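Side-chain contacts in glycosyltransferase (Streptomyces halstedii, PDB 3WAD), which belongs to the GT-B class of glycosyltransferases, built from two domains that each carry a parallel beta sheet flanked by helices: residues 55-60 / 103-108; 109-114 / 131-136; 226-231 / 394-399; 236-241 / 308-313. All coordinates share one frame; numbering follows the deposited sequence.

Contact 1 (55-60 / 103-108); sequences NDLNIM and YEYMAD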
loop_
_atom_site.group_PDB
_atom_site.type_symbol
_atom_site.label_atom_id
_atom_site.label_comp_id
_atom_site.label_asym_id
_atom_site.label_seq_id
_atom_site.Cartn_x
_atom_site.Cartn_y
_atom_site.Cartn_z
ATOM N N ASN B 55 18.738 -2.245 -16.171
ATOM C CA ASN B 55 18.338 -3.510 -16.839
ATOM C C ASN B 55 18.001 -4.481 -15.753
ATOM O O ASN B 55 18.388 -4.212 -14.605
ATOM C CB ASN B 55 19.459 -4.080 -17.713
ATOM C CG ASN B 55 19.946 -3.068 -18.811
ATOM O OD1 ASN B 55 21.137 -2.730 -18.889
ATOM N ND2 ASN B 55 19.028 -2.608 -19.646
ATOM N N ASP B 56 17.259 -5.549 -16.081
ATOM C CA ASP B 56 16.916 -6.572 -15.086
ATOM C C ASP B 56 18.191 -6.917 -14.315
ATOM O O ASP B 56 19.266 -7.117 -14.925
ATOM C CB ASP B 56 16.408 -7.880 -15.746
ATOM C CG ASP B 56 14.922 -7.784 -16.285
ATOM O OD1 ASP B 56 14.219 -6.729 -16.200
ATOM O OD2 ASP B 56 14.440 -8.806 -16.804
ATOM N N LEU B 57 18.073 -7.004 -12.993
ATOM C CA LEU B 57 19.187 -7.446 -12.164
ATOM C C LEU B 57 19.286 -8.971 -12.173
ATOM O O LEU B 57 20.386 -9.519 -12.323
ATOM C CB LEU B 57 19.095 -6.916 -10.707
ATOM C CG LEU B 57 20.158 -7.402 -9.708
ATOM C CD1 LEU B 57 21.514 -6.849 -10.223
ATOM C CD2 LEU B 57 19.874 -6.899 -8.274
ATOM N N ASN B 58 18.147 -9.639 -11.970
ATOM C CA ASN B 58 18.066 -11.112 -11.838
ATOM C C ASN B 58 18.962 -11.694 -10.763
ATOM O O ASN B 58 19.645 -12.666 -11.061
ATOM C CB ASN B 58 18.395 -11.743 -13.199
ATOM C CG ASN B 58 17.328 -11.437 -14.209
ATOM O OD1 ASN B 58 17.614 -10.954 -15.301
ATOM N ND2 ASN B 58 16.052 -11.621 -13.808
ATOM N N ILE B 59 18.936 -11.152 -9.527
ATOM C CA ILE B 59 20.040 -11.393 -8.539
ATOM C C ILE B 59 19.991 -12.814 -8.059
ATOM O O ILE B 59 20.889 -13.244 -7.299
ATOM C CB ILE B 59 20.034 -10.614 -7.119
ATOM C CG1 ILE B 59 18.695 -9.984 -6.723
ATOM C CG2 ILE B 59 21.365 -9.878 -6.803
ATOM C CD1 ILE B 59 17.750 -10.925 -5.981
ATOM N N MET B 60 18.925 -13.517 -8.428
ATOM C CA MET B 60 18.803 -14.905 -8.013
ATOM C C MET B 60 19.550 -15.985 -8.860
ATOM O O MET B 60 20.079 -16.945 -8.284
ATOM C CB MET B 60 17.350 -15.258 -7.772
ATOM C CG MET B 60 17.118 -15.667 -6.353
ATOM S SD MET B 60 16.405 -17.340 -6.371
ATOM C CE MET B 60 17.734 -18.434 -6.973
ATOM N N TYR B 103 28.404 -4.372 -4.927
ATOM C CA TYR B 103 27.295 -3.434 -4.793
ATOM C C TYR B 103 27.179 -2.650 -6.086
ATOM O O TYR B 103 26.091 -2.281 -6.480
ATOM C CB TYR B 103 27.464 -2.508 -3.590
ATOM C CG TYR B 103 27.281 -3.212 -2.224
ATOM C CD1 TYR B 103 26.582 -4.434 -2.120
ATOM C CD2 TYR B 103 27.834 -2.642 -1.028
ATOM C CE1 TYR B 103 26.419 -5.074 -0.887
ATOM C CE2 TYR B 103 27.682 -3.307 0.242
ATOM C CZ TYR B 103 26.953 -4.499 0.302
ATOM O OH TYR B 103 26.775 -5.158 1.529
ATOM N N GLU B 104 28.307 -2.473 -6.767
ATOM C CA GLU B 104 28.274 -1.879 -8.075
ATOM C C GLU B 104 27.439 -2.701 -9.038
ATOM O O GLU B 104 26.613 -2.139 -9.793
ATOM C CB GLU B 104 29.673 -1.662 -8.649
ATOM C CG GLU B 104 29.589 -1.134 -10.118
ATOM C CD GLU B 104 29.129 0.307 -10.208
ATOM O OE1 GLU B 104 28.968 1.040 -9.160
ATOM O OE2 GLU B 104 28.879 0.711 -11.384
ATOM N N TYR B 105 27.700 -4.016 -9.049
ATOM C CA TYR B 105 26.923 -4.982 -9.826
ATOM C C TYR B 105 25.400 -4.853 -9.557
ATOM O O TYR B 105 24.601 -4.972 -10.472
ATOM C CB TYR B 105 27.376 -6.397 -9.426
ATOM C CG TYR B 105 26.723 -7.474 -10.222
ATOM C CD1 TYR B 105 27.359 -8.018 -11.351
ATOM C CD2 TYR B 105 25.491 -7.977 -9.835
ATOM C CE1 TYR B 105 26.755 -9.046 -12.091
ATOM C CE2 TYR B 105 24.859 -8.982 -10.580
ATOM C CZ TYR B 105 25.501 -9.498 -11.693
ATOM O OH TYR B 105 24.914 -10.500 -12.366
ATOM N N MET B 106 25.037 -4.661 -8.298
ATOM C CA MET B 106 23.656 -4.562 -7.836
ATOM C C MET B 106 22.966 -3.223 -8.148
ATOM O O MET B 106 21.725 -3.163 -8.047
ATOM C CB MET B 106 23.570 -4.808 -6.307
ATOM C CG MET B 106 23.695 -6.270 -5.996
ATOM S SD MET B 106 24.267 -6.513 -4.303
ATOM C CE MET B 106 22.984 -5.682 -3.362
ATOM N N ALA B 107 23.741 -2.167 -8.448
ATOM C CA ALA B 107 23.210 -0.849 -8.878
ATOM C C ALA B 107 24.204 -0.219 -9.861
ATOM O O ALA B 107 25.023 0.654 -9.506
ATOM C CB ALA B 107 22.898 0.090 -7.665
ATOM N N ASP B 108 24.090 -0.734 -11.078
ATOM C CA ASP B 108 24.749 -0.421 -12.298
ATOM C C ASP B 108 25.034 0.984 -12.705
ATOM O O ASP B 108 24.306 1.844 -12.364
ATOM C CB ASP B 108 23.787 -0.902 -13.493
ATOM C CG ASP B 108 24.362 -2.024 -14.043
ATOM O OD1 ASP B 108 25.456 -2.147 -13.369
ATOM O OD2 ASP B 108 23.851 -2.792 -14.874
HETATM O O HOH W 1 20.936 -2.129 -14.605
#
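Leu57 meets Tyr105 and Met106 in a small apolar contact between the loop that follows strand 49-52 and the C-terminal end of helix 89-106, in the N-terminal half of a GT-B fold. One leucine side chain carries most of it. Its CG lies anti to the backbone N (chi1 176°), which sends both methyl groups across to the last turn of the helix. Leu57 CD1 settles against the backbone there, 3.6 Å from Tyr105 O and 3.9 Å from Met106 CA. The same methyl lies obliquely beside the Tyr105 ring, with CE2 of that ring 4.0 Å from Leu57 CD1. The tyrosine ring therefore flanks the leucine while the helix backbone receives its tip. Ile59 adds a looser touch through its CG2, which stands 4.4 Å from CG of Met106.

The polar link is indirect. A water accepts from Asn55 N at 2.7 Å and donates to OD2 of Asp108 at 3.0 Å, so Asn55 is tied to the N-cap residue of helix 109-122 without direct contact between the two side chains.

Asp38 also holds the loop, its carboxylate accepting from the backbone N of Leu57 and Asn58. On the helix side, Glu104 forms a salt bridge with Lys187 and accepts a hydrogen bond from Trp183 NE1, both of helix 179-188, so the contact lies between the loops at the edge of the N-terminal sheet and the helices packed beyond them.

Contact 2 (109-114 / 131-136); sequences STMTAD and ALTYAG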
loop_
_atom_site.group_PDB
_atom_site.type_symbol
_atom_site.label_atom_id
_atom_site.label_comp_id
_atom_site.label_asym_id
_atom_site.label_seq_id
_atom_site.Cartn_x
_atom_site.Cartn_y
_atom_site.Cartn_z
ATOM N N SER B 109 26.022 1.150 -13.577
ATOM C CA SER B 109 26.194 2.465 -14.242
ATOM C C SER B 109 24.931 2.823 -15.056
ATOM O O SER B 109 24.550 4.008 -15.097
ATOM C CB SER B 109 27.419 2.469 -15.126
ATOM O OG SER B 109 27.149 1.692 -16.243
ATOM N N THR B 110 24.265 1.806 -15.647
ATOM C CA THR B 110 22.979 2.016 -16.338
ATOM C C THR B 110 21.872 2.376 -15.330
ATOM O O THR B 110 21.163 3.374 -15.507
ATOM C CB THR B 110 22.545 0.844 -17.162
ATOM O OG1 THR B 110 23.572 0.541 -18.152
ATOM C CG2 THR B 110 21.191 1.232 -17.909
ATOM N N MET B 111 21.733 1.580 -14.268
ATOM C CA MET B 111 20.758 1.868 -13.216
ATOM C C MET B 111 20.985 3.224 -12.600
ATOM O O MET B 111 20.030 3.977 -12.366
ATOM C CB MET B 111 20.814 0.751 -12.166
ATOM C CG MET B 111 19.585 0.557 -11.432
ATOM S SD MET B 111 19.931 1.331 -9.957
ATOM C CE MET B 111 18.737 0.695 -8.808
ATOM N N THR B 112 22.255 3.511 -12.317
ATOM C CA THR B 112 22.651 4.757 -11.724
ATOM C C THR B 112 22.377 5.936 -12.691
ATOM O O THR B 112 21.808 6.931 -12.280
ATOM C CB THR B 112 24.115 4.661 -11.205
ATOM O OG1 THR B 112 24.219 3.573 -10.243
ATOM C CG2 THR B 112 24.587 5.958 -10.527
ATOM N N ALA B 113 22.757 5.818 -13.951
ATOM C CA ALA B 113 22.457 6.905 -14.922
ATOM C C ALA B 113 20.907 7.135 -15.057
ATOM O O ALA B 113 20.357 8.315 -14.909
ATOM C CB ALA B 113 23.173 6.598 -16.231
ATOM N N ASP B 114 20.160 6.030 -15.185
ATOM C CA ASP B 114 18.682 6.158 -15.185
ATOM C C ASP B 114 18.190 6.783 -13.952
ATOM O O ASP B 114 17.275 7.599 -14.019
ATOM C CB ASP B 114 17.911 4.825 -15.356
ATOM C CG ASP B 114 18.063 4.244 -16.733
ATOM O OD1 ASP B 114 18.951 4.741 -17.479
ATOM O OD2 ASP B 114 17.329 3.264 -17.066
ATOM N N ALA B 131 19.966 0.360 2.033
ATOM C CA ALA B 131 21.378 0.541 2.401
ATOM C C ALA B 131 22.366 -0.156 1.441
ATOM O O ALA B 131 23.561 0.152 1.416
ATOM C CB ALA B 131 21.608 0.123 3.855
ATOM N N LEU B 132 21.865 -1.111 0.661
ATOM C CA LEU B 132 22.680 -1.798 -0.318
ATOM C C LEU B 132 22.566 -1.192 -1.702
ATOM O O LEU B 132 23.111 -1.767 -2.655
ATOM C CB LEU B 132 22.282 -3.286 -0.371
ATOM C CG LEU B 132 22.557 -4.049 0.928
ATOM C CD1 LEU B 132 22.493 -5.610 0.706
ATOM C CD2 LEU B 132 23.892 -3.700 1.529
ATOM N N THR B 133 21.806 -0.095 -1.847
ATOM C CA THR B 133 21.526 0.408 -3.194
ATOM C C THR B 133 22.250 1.768 -3.523
ATOM O O THR B 133 21.636 2.842 -3.442
ATOM C CB THR B 133 19.944 0.542 -3.384
ATOM O OG1 THR B 133 19.334 -0.742 -3.106
ATOM C CG2 THR B 133 19.634 0.912 -4.853
ATOM N N TYR B 134 23.493 1.704 -3.932
ATOM C CA TYR B 134 24.352 2.908 -3.983
ATOM C C TYR B 134 24.134 3.837 -5.186
ATOM O O TYR B 134 24.810 4.865 -5.319
ATOM C CB TYR B 134 25.854 2.543 -3.809
ATOM C CG TYR B 134 26.214 2.439 -2.328
ATOM C CD1 TYR B 134 26.005 1.245 -1.595
ATOM C CD2 TYR B 134 26.643 3.576 -1.629
ATOM C CE1 TYR B 134 26.290 1.183 -0.241
ATOM C CE2 TYR B 134 26.939 3.518 -0.301
ATOM C CZ TYR B 134 26.757 2.325 0.398
ATOM O OH TYR B 134 27.058 2.349 1.750
ATOM N N ALA B 135 23.207 3.505 -6.070
ATOM C CA ALA B 135 22.669 4.547 -6.933
ATOM C C ALA B 135 21.939 5.718 -6.188
ATOM O O ALA B 135 22.028 6.904 -6.596
ATOM C CB ALA B 135 21.755 3.893 -7.993
ATOM N N GLY B 136 21.252 5.386 -5.083
ATOM C CA GLY B 136 20.520 6.327 -4.222
ATOM C C GLY B 136 21.265 7.647 -3.931
ATOM O O GLY B 136 20.770 8.760 -4.302
#
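The backbones of helix 109-122 and of the start of helix 135-141 come very close where Thr112 faces Ala135, their CA atoms being only 4.8 Å apart. The small methyl of Ala135 lies at this closest approach. Ala135 CB points at the opposing helix and enters the notch between two consecutive residues, 3.7 Å from SD of Met111 and 3.4 Å from OG1 of Thr112.

The threonine oxygen only brushes this methyl, for its polar partners lie elsewhere: it is hydrogen-bonded to Asp108 O, one turn earlier in the chain, and to Lys187 NZ. Its chi1 of -58° sets OG1 beside the backbone N, where it can turn back to that carbonyl.

The segment 131-136 follows strand 126-130, so the contact belongs to the beta-alpha connections of a Rossmann-like domain, here the N-terminal one of a GT-B protein. Helix 109-122 leads into that strand and helix 135-141 leaves it, and both are pinned together close to the strand's C-terminal end.

Met111 bends at chi2 (-102°) and runs over the alanine toward Thr133, meeting that side chain at about a right angle. Met111 CE comes 4.1 Å from CG2 of Thr133. The two branches of this threonine divide their work: the methyl packs on the methionine, while OG1 is hydrogen-bonded to Asp130 OD2 and Phe8 N. Both Met111 and Thr133 also rest on Thr6 of the neighbouring strand 2-6.

Contact 3 (226-231 / 394-399); sequences HLPFNG and KEYDAL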
loop_
_atom_site.group_PDB
_atom_site.type_symbol
_atom_site.label_atom_id
_atom_site.label_comp_id
_atom_site.label_asym_id
_atom_site.label_seq_id
_atom_site.Cartn_x
_atom_site.Cartn_y
_atom_site.Cartn_z
ATOM N N HIS B 226 9.282 -0.298 13.449
ATOM C CA HIS B 226 9.314 -0.936 12.148
ATOM C C HIS B 226 8.135 -1.825 11.902
ATOM O O HIS B 226 7.868 -2.747 12.642
ATOM C CB HIS B 226 10.642 -1.710 11.975
ATOM C CG HIS B 226 10.831 -2.297 10.616
ATOM N ND1 HIS B 226 10.561 -1.596 9.452
ATOM C CD2 HIS B 226 11.235 -3.542 10.237
ATOM C CE1 HIS B 226 10.855 -2.367 8.414
ATOM N NE2 HIS B 226 11.250 -3.551 8.864
ATOM N N LEU B 227 7.417 -1.528 10.839
ATOM C CA LEU B 227 6.284 -2.384 10.463
ATOM C C LEU B 227 6.793 -3.491 9.410
ATOM O O LEU B 227 7.377 -3.145 8.366
ATOM C CB LEU B 227 5.060 -1.561 10.001
ATOM C CG LEU B 227 3.677 -2.236 10.039
ATOM C CD1 LEU B 227 2.665 -1.203 9.652
ATOM C CD2 LEU B 227 3.669 -3.313 8.894
ATOM N N PRO B 228 6.689 -4.803 9.785
ATOM C CA PRO B 228 7.113 -5.942 8.935
ATOM C C PRO B 228 6.084 -6.192 7.889
ATOM O O PRO B 228 4.991 -6.620 8.203
ATOM C CB PRO B 228 7.186 -7.126 9.903
ATOM C CG PRO B 228 6.524 -6.771 11.122
ATOM C CD PRO B 228 6.170 -5.242 11.086
ATOM N N PHE B 229 6.362 -5.793 6.654
ATOM C CA PHE B 229 5.394 -6.023 5.571
ATOM C C PHE B 229 5.619 -7.465 5.112
ATOM O O PHE B 229 6.730 -7.801 4.619
ATOM C CB PHE B 229 5.615 -5.061 4.380
ATOM C CG PHE B 229 4.682 -5.324 3.193
ATOM C CD1 PHE B 229 3.320 -5.309 3.372
ATOM C CD2 PHE B 229 5.195 -5.545 1.914
ATOM C CE1 PHE B 229 2.446 -5.536 2.311
ATOM C CE2 PHE B 229 4.342 -5.786 0.834
ATOM C CZ PHE B 229 2.933 -5.786 1.041
ATOM N N ASN B 230 4.578 -8.270 5.222
ATOM C CA ASN B 230 4.643 -9.672 4.829
ATOM C C ASN B 230 4.293 -10.026 3.368
ATOM O O ASN B 230 4.456 -11.195 2.940
ATOM C CB ASN B 230 3.893 -10.522 5.870
ATOM C CG ASN B 230 4.442 -10.286 7.281
ATOM O OD1 ASN B 230 5.681 -10.099 7.482
ATOM N ND2 ASN B 230 3.542 -10.205 8.237
ATOM N N GLY B 231 3.859 -9.026 2.585
ATOM C CA GLY B 231 3.592 -9.241 1.141
ATOM C C GLY B 231 2.116 -9.524 0.989
ATOM O O GLY B 231 1.411 -9.576 1.961
ATOM N N LYS B 394 6.420 -4.379 24.342
ATOM C CA LYS B 394 6.138 -3.089 24.992
ATOM C C LYS B 394 7.118 -1.967 24.577
ATOM O O LYS B 394 6.651 -0.898 24.189
ATOM C CB LYS B 394 6.017 -3.313 26.526
ATOM C CG LYS B 394 6.034 -2.061 27.362
ATOM C CD LYS B 394 6.066 -2.397 28.904
ATOM C CE LYS B 394 6.063 -1.087 29.732
ATOM N NZ LYS B 394 4.983 -1.038 30.805
ATOM N N GLU B 395 8.422 -2.203 24.602
ATOM C CA GLU B 395 9.419 -1.256 24.197
ATOM C C GLU B 395 9.405 -0.944 22.690
ATOM O O GLU B 395 9.817 0.146 22.241
ATOM C CB GLU B 395 10.819 -1.794 24.542
ATOM C CG GLU B 395 11.047 -2.046 26.064
ATOM C CD GLU B 395 12.291 -2.858 26.371
ATOM O OE1 GLU B 395 13.292 -2.749 25.654
ATOM O OE2 GLU B 395 12.290 -3.609 27.367
ATOM N N TYR B 396 8.990 -1.934 21.888
ATOM C CA TYR B 396 8.811 -1.705 20.455
ATOM C C TYR B 396 7.558 -0.823 20.233
ATOM O O TYR B 396 7.584 0.111 19.409
ATOM C CB TYR B 396 8.670 -3.080 19.770
ATOM C CG TYR B 396 7.984 -3.052 18.396
ATOM C CD1 TYR B 396 8.723 -2.940 17.223
ATOM C CD2 TYR B 396 6.639 -3.195 18.294
ATOM C CE1 TYR B 396 8.084 -2.933 15.932
ATOM C CE2 TYR B 396 5.997 -3.199 17.035
ATOM C CZ TYR B 396 6.716 -3.079 15.889
ATOM O OH TYR B 396 6.066 -3.116 14.671
ATOM N N ASP B 397 6.462 -1.130 20.902
ATOM C CA ASP B 397 5.221 -0.316 20.720
ATOM C C ASP B 397 5.438 1.175 20.967
ATOM O O ASP B 397 4.711 2.013 20.433
ATOM C CB ASP B 397 4.058 -0.782 21.617
ATOM C CG ASP B 397 3.414 -2.123 21.138
ATOM O OD1 ASP B 397 3.534 -2.489 19.923
ATOM O OD2 ASP B 397 2.805 -2.840 21.994
ATOM N N ALA B 398 6.436 1.474 21.782
ATOM C CA ALA B 398 6.769 2.830 22.255
ATOM C C ALA B 398 7.762 3.490 21.353
ATOM O O ALA B 398 8.096 4.656 21.578
ATOM C CB ALA B 398 7.344 2.753 23.712
ATOM N N LEU B 399 8.283 2.775 20.336
ATOM C CA LEU B 399 9.142 3.459 19.366
ATOM C C LEU B 399 8.404 4.450 18.447
ATOM O O LEU B 399 7.199 4.413 18.323
ATOM C CB LEU B 399 9.944 2.439 18.515
ATOM C CG LEU B 399 10.981 1.602 19.247
ATOM C CD1 LEU B 399 11.494 0.451 18.265
ATOM C CD2 LEU B 399 12.130 2.541 19.613
#
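Tyr396 bonds to His226 in the connection between the two sheet domains of the GT-B fold, joining the loop that leaves strand 221-222, the outermost strand of the N-terminal sheet, to the end of helix 384-397. Tyr396 OH donates to the backbone O of His226 at 2.7 Å. The approach is bent: the angle at the carbonyl oxygen is 134°, and the hydroxyl stands 45° out of the carbonyl plane, so it does not lie on a lone pair. Seen from the ring, however, the acceptor sits in plane at the edge. CE1 of Tyr396 is 3.3 Å from His226 O, so this edge of the ring borders the oxygen along with the hydroxyl.

With CG anti to the backbone N (chi1 159°), the ring is directed toward the loop. The CA atoms of Tyr396 and His226 remain 8.4 Å apart, a distance the phenol side chain spans. Pro228 comes toward the hydroxyl from the opposite direction, its CD 4.2 Å from Tyr396 OH. The histidine contributes its carbonyl, while its imidazole leads away from the helix.

Helix 323-332 packs alongside: Ile330 and Arg331 touch the tyrosine, and Arg331 and Asn328 touch Leu227 and Pro228, respectively. Arg225 reinforces the junction by hydrogen bonding to Asp397 O, and Leu227 rests on Pro19 of helix 18-27 from the N-terminal half.

Contact 4 (236-241 / 308-313); sequences PDWLRE and HALLPS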
loop_
_atom_site.group_PDB
_atom_site.type_symbol
_atom_site.label_atom_id
_atom_site.label_comp_id
_atom_site.label_asym_id
_atom_site.label_seq_id
_atom_site.Cartn_x
_atom_site.Cartn_y
_atom_site.Cartn_z
ATOM N N PRO B 236 -6.442 -17.891 5.011
ATOM C CA PRO B 236 -7.035 -19.203 4.693
ATOM C C PRO B 236 -8.125 -19.590 5.696
ATOM O O PRO B 236 -8.176 -19.055 6.821
ATOM C CB PRO B 236 -5.843 -20.165 4.747
ATOM C CG PRO B 236 -4.956 -19.579 5.796
ATOM C CD PRO B 236 -5.120 -18.041 5.646
ATOM N N ASP B 237 -9.001 -20.497 5.279
ATOM C CA ASP B 237 -10.133 -20.882 6.096
ATOM C C ASP B 237 -9.663 -21.368 7.452
ATOM O O ASP B 237 -10.216 -21.039 8.487
ATOM C CB ASP B 237 -10.884 -22.019 5.412
ATOM C CG ASP B 237 -11.983 -21.528 4.482
ATOM O OD1 ASP B 237 -12.476 -22.309 3.632
ATOM O OD2 ASP B 237 -12.379 -20.360 4.602
ATOM N N TRP B 238 -8.614 -22.155 7.447
ATOM C CA TRP B 238 -8.214 -22.830 8.655
ATOM C C TRP B 238 -7.710 -21.842 9.733
ATOM O O TRP B 238 -7.927 -22.076 10.931
ATOM C CB TRP B 238 -7.218 -23.937 8.298
ATOM C CG TRP B 238 -5.974 -23.422 7.764
ATOM C CD1 TRP B 238 -5.585 -23.361 6.444
ATOM C CD2 TRP B 238 -4.909 -22.853 8.534
ATOM N NE1 TRP B 238 -4.329 -22.796 6.361
ATOM C CE2 TRP B 238 -3.898 -22.474 7.628
ATOM C CE3 TRP B 238 -4.711 -22.637 9.915
ATOM C CZ2 TRP B 238 -2.708 -21.895 8.047
ATOM C CZ3 TRP B 238 -3.537 -22.062 10.332
ATOM C CH2 TRP B 238 -2.541 -21.697 9.392
ATOM N N LEU B 239 -7.083 -20.727 9.312
ATOM C CA LEU B 239 -6.767 -19.601 10.221
ATOM C C LEU B 239 -7.995 -18.885 10.776
ATOM O O LEU B 239 -7.911 -18.144 11.755
ATOM C CB LEU B 239 -5.863 -18.562 9.559
ATOM C CG LEU B 239 -4.379 -18.601 9.908
ATOM C CD1 LEU B 239 -3.626 -17.528 9.206
ATOM C CD2 LEU B 239 -4.205 -18.476 11.393
ATOM N N ARG B 240 -9.143 -19.076 10.155
ATOM C CA ARG B 240 -10.287 -18.256 10.519
ATOM C C ARG B 240 -10.990 -18.838 11.729
ATOM O O ARG B 240 -11.722 -18.131 12.433
ATOM C CB ARG B 240 -11.228 -18.047 9.318
ATOM C CG ARG B 240 -10.833 -16.814 8.486
ATOM C CD ARG B 240 -10.787 -17.075 6.951
ATOM N NE ARG B 240 -12.018 -16.840 6.167
ATOM C CZ ARG B 240 -13.249 -16.596 6.639
ATOM N NH1 ARG B 240 -13.519 -16.554 7.944
ATOM N NH2 ARG B 240 -14.239 -16.375 5.776
ATOM N N GLU B 241 -10.712 -20.112 11.997
ATOM C CA GLU B 241 -11.364 -20.869 13.056
ATOM C C GLU B 241 -10.712 -20.649 14.423
ATOM O O GLU B 241 -9.489 -20.747 14.565
ATOM C CB GLU B 241 -11.338 -22.369 12.720
ATOM C CG GLU B 241 -11.674 -22.716 11.243
ATOM C CD GLU B 241 -11.561 -24.222 10.920
ATOM O OE1 GLU B 241 -11.257 -25.021 11.837
ATOM O OE2 GLU B 241 -11.788 -24.618 9.748
ATOM N N HIS B 308 1.384 -12.160 10.376
ATOM C CA HIS B 308 0.595 -11.256 11.189
ATOM C C HIS B 308 -0.753 -11.876 11.396
ATOM O O HIS B 308 -1.356 -11.544 12.362
ATOM C CB HIS B 308 0.442 -9.898 10.525
ATOM C CG HIS B 308 -0.052 -9.985 9.113
ATOM N ND1 HIS B 308 -1.352 -9.696 8.751
ATOM C CD2 HIS B 308 0.589 -10.343 7.974
ATOM C CE1 HIS B 308 -1.494 -9.878 7.443
ATOM N NE2 HIS B 308 -0.326 -10.267 6.950
ATOM N N ALA B 309 -1.246 -12.796 10.544
ATOM C CA ALA B 309 -2.565 -13.466 10.922
ATOM C C ALA B 309 -2.368 -14.635 11.861
ATOM O O ALA B 309 -3.205 -14.876 12.762
ATOM C CB ALA B 309 -3.384 -13.927 9.728
ATOM N N LEU B 310 -1.233 -15.314 11.665
ATOM C CA LEU B 310 -0.855 -16.500 12.455
ATOM C C LEU B 310 -0.302 -16.146 13.859
ATOM O O LEU B 310 -0.770 -16.678 14.862
ATOM C CB LEU B 310 0.174 -17.377 11.667
ATOM C CG LEU B 310 0.633 -18.690 12.347
ATOM C CD1 LEU B 310 -0.513 -19.670 12.659
ATOM C CD2 LEU B 310 1.672 -19.372 11.437
ATOM N N LEU B 311 0.711 -15.292 13.931
ATOM C CA LEU B 311 1.435 -15.143 15.192
ATOM C C LEU B 311 0.615 -14.735 16.432
ATOM O O LEU B 311 0.999 -15.095 17.512
ATOM C CB LEU B 311 2.676 -14.247 15.054
ATOM C CG LEU B 311 3.827 -14.837 14.254
ATOM C CD1 LEU B 311 4.864 -13.801 14.240
ATOM C CD2 LEU B 311 4.361 -16.156 14.916
ATOM N N PRO B 312 -0.482 -13.938 16.295
ATOM C CA PRO B 312 -1.304 -13.621 17.516
ATOM C C PRO B 312 -1.798 -14.852 18.311
ATOM O O PRO B 312 -2.104 -14.757 19.511
ATOM C CB PRO B 312 -2.490 -12.870 16.933
ATOM C CG PRO B 312 -1.877 -12.182 15.714
ATOM C CD PRO B 312 -1.027 -13.246 15.107
ATOM N N SER B 313 -1.893 -15.992 17.648
ATOM C CA SER B 313 -2.285 -17.199 18.323
ATOM C C SER B 313 -1.114 -18.173 18.620
ATOM O O SER B 313 -1.372 -19.303 18.975
ATOM C CB SER B 313 -3.363 -17.904 17.485
ATOM O OG SER B 313 -2.832 -18.414 16.271
#
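Leu239 packs tightly against Ala309 and Leu310, whereas the other side of the short, weakly bonded helix at about 237-240 carries the charged residues Asp237 and Arg240. On the close side the leucine spreads its two methyls over Ala309 and Leu310. Leu239 CD1 presses on the methyl of the alanine, 3.6 Å from Ala309 CB, while Leu239 CD2 lies 4.0 Å from Leu310 CA and 4.1 Å from Leu310 CD1. Leu310 presents this methyl with its CG anti to the backbone N (chi1 -178°). Trp238 joins more loosely, for its CH2 atom is 4.3 Å from Leu310 CD1, which meets the indole at its edge, near the ring plane. One face of the indole is covered within its own segment by Pro236 CG and Leu239 CG, and Arg300 makes a cation-pi contact with the ring.

Away from this apolar patch, Arg240 and Asp237 form a long salt bridge, NE to OD2 at 3.9 Å, in which no N-H points at the oxygen. Arg240 NH2 is hydrogen-bonded to O of Pro52 of the second subunit.

Ser313 closes the turn after Leu310, its OG and N both donating to Leu310 O. With no directional bond across the contact, the two helix ends are matched by apolar shape alone, while the polar groups serve the turn and the second subunit.

Overall arrangement
The four contacts sample both halves of the GT-B architecture. Contacts 1 and 2 are neighbours in the N-terminal half, with centres 9 Å apart. Helices 89-106 and 109-122 follow each other in the chain, and Asp108 between them takes part in contact 1 through water and in contact 2 through its carbonyl. Contact 3 lies where the chain passes between the two sheet domains, about 28 Å from contact 2 between centres. Contacts 3 and 4 have centres about 19 Å apart; contact 4 is nested within the chain loop that contact 3 closes, and the two touch through Asn230 and His308. The centres of contacts 2 and 4 are 39 Å apart. Both contacts 3 and 4 also reach the second subunit.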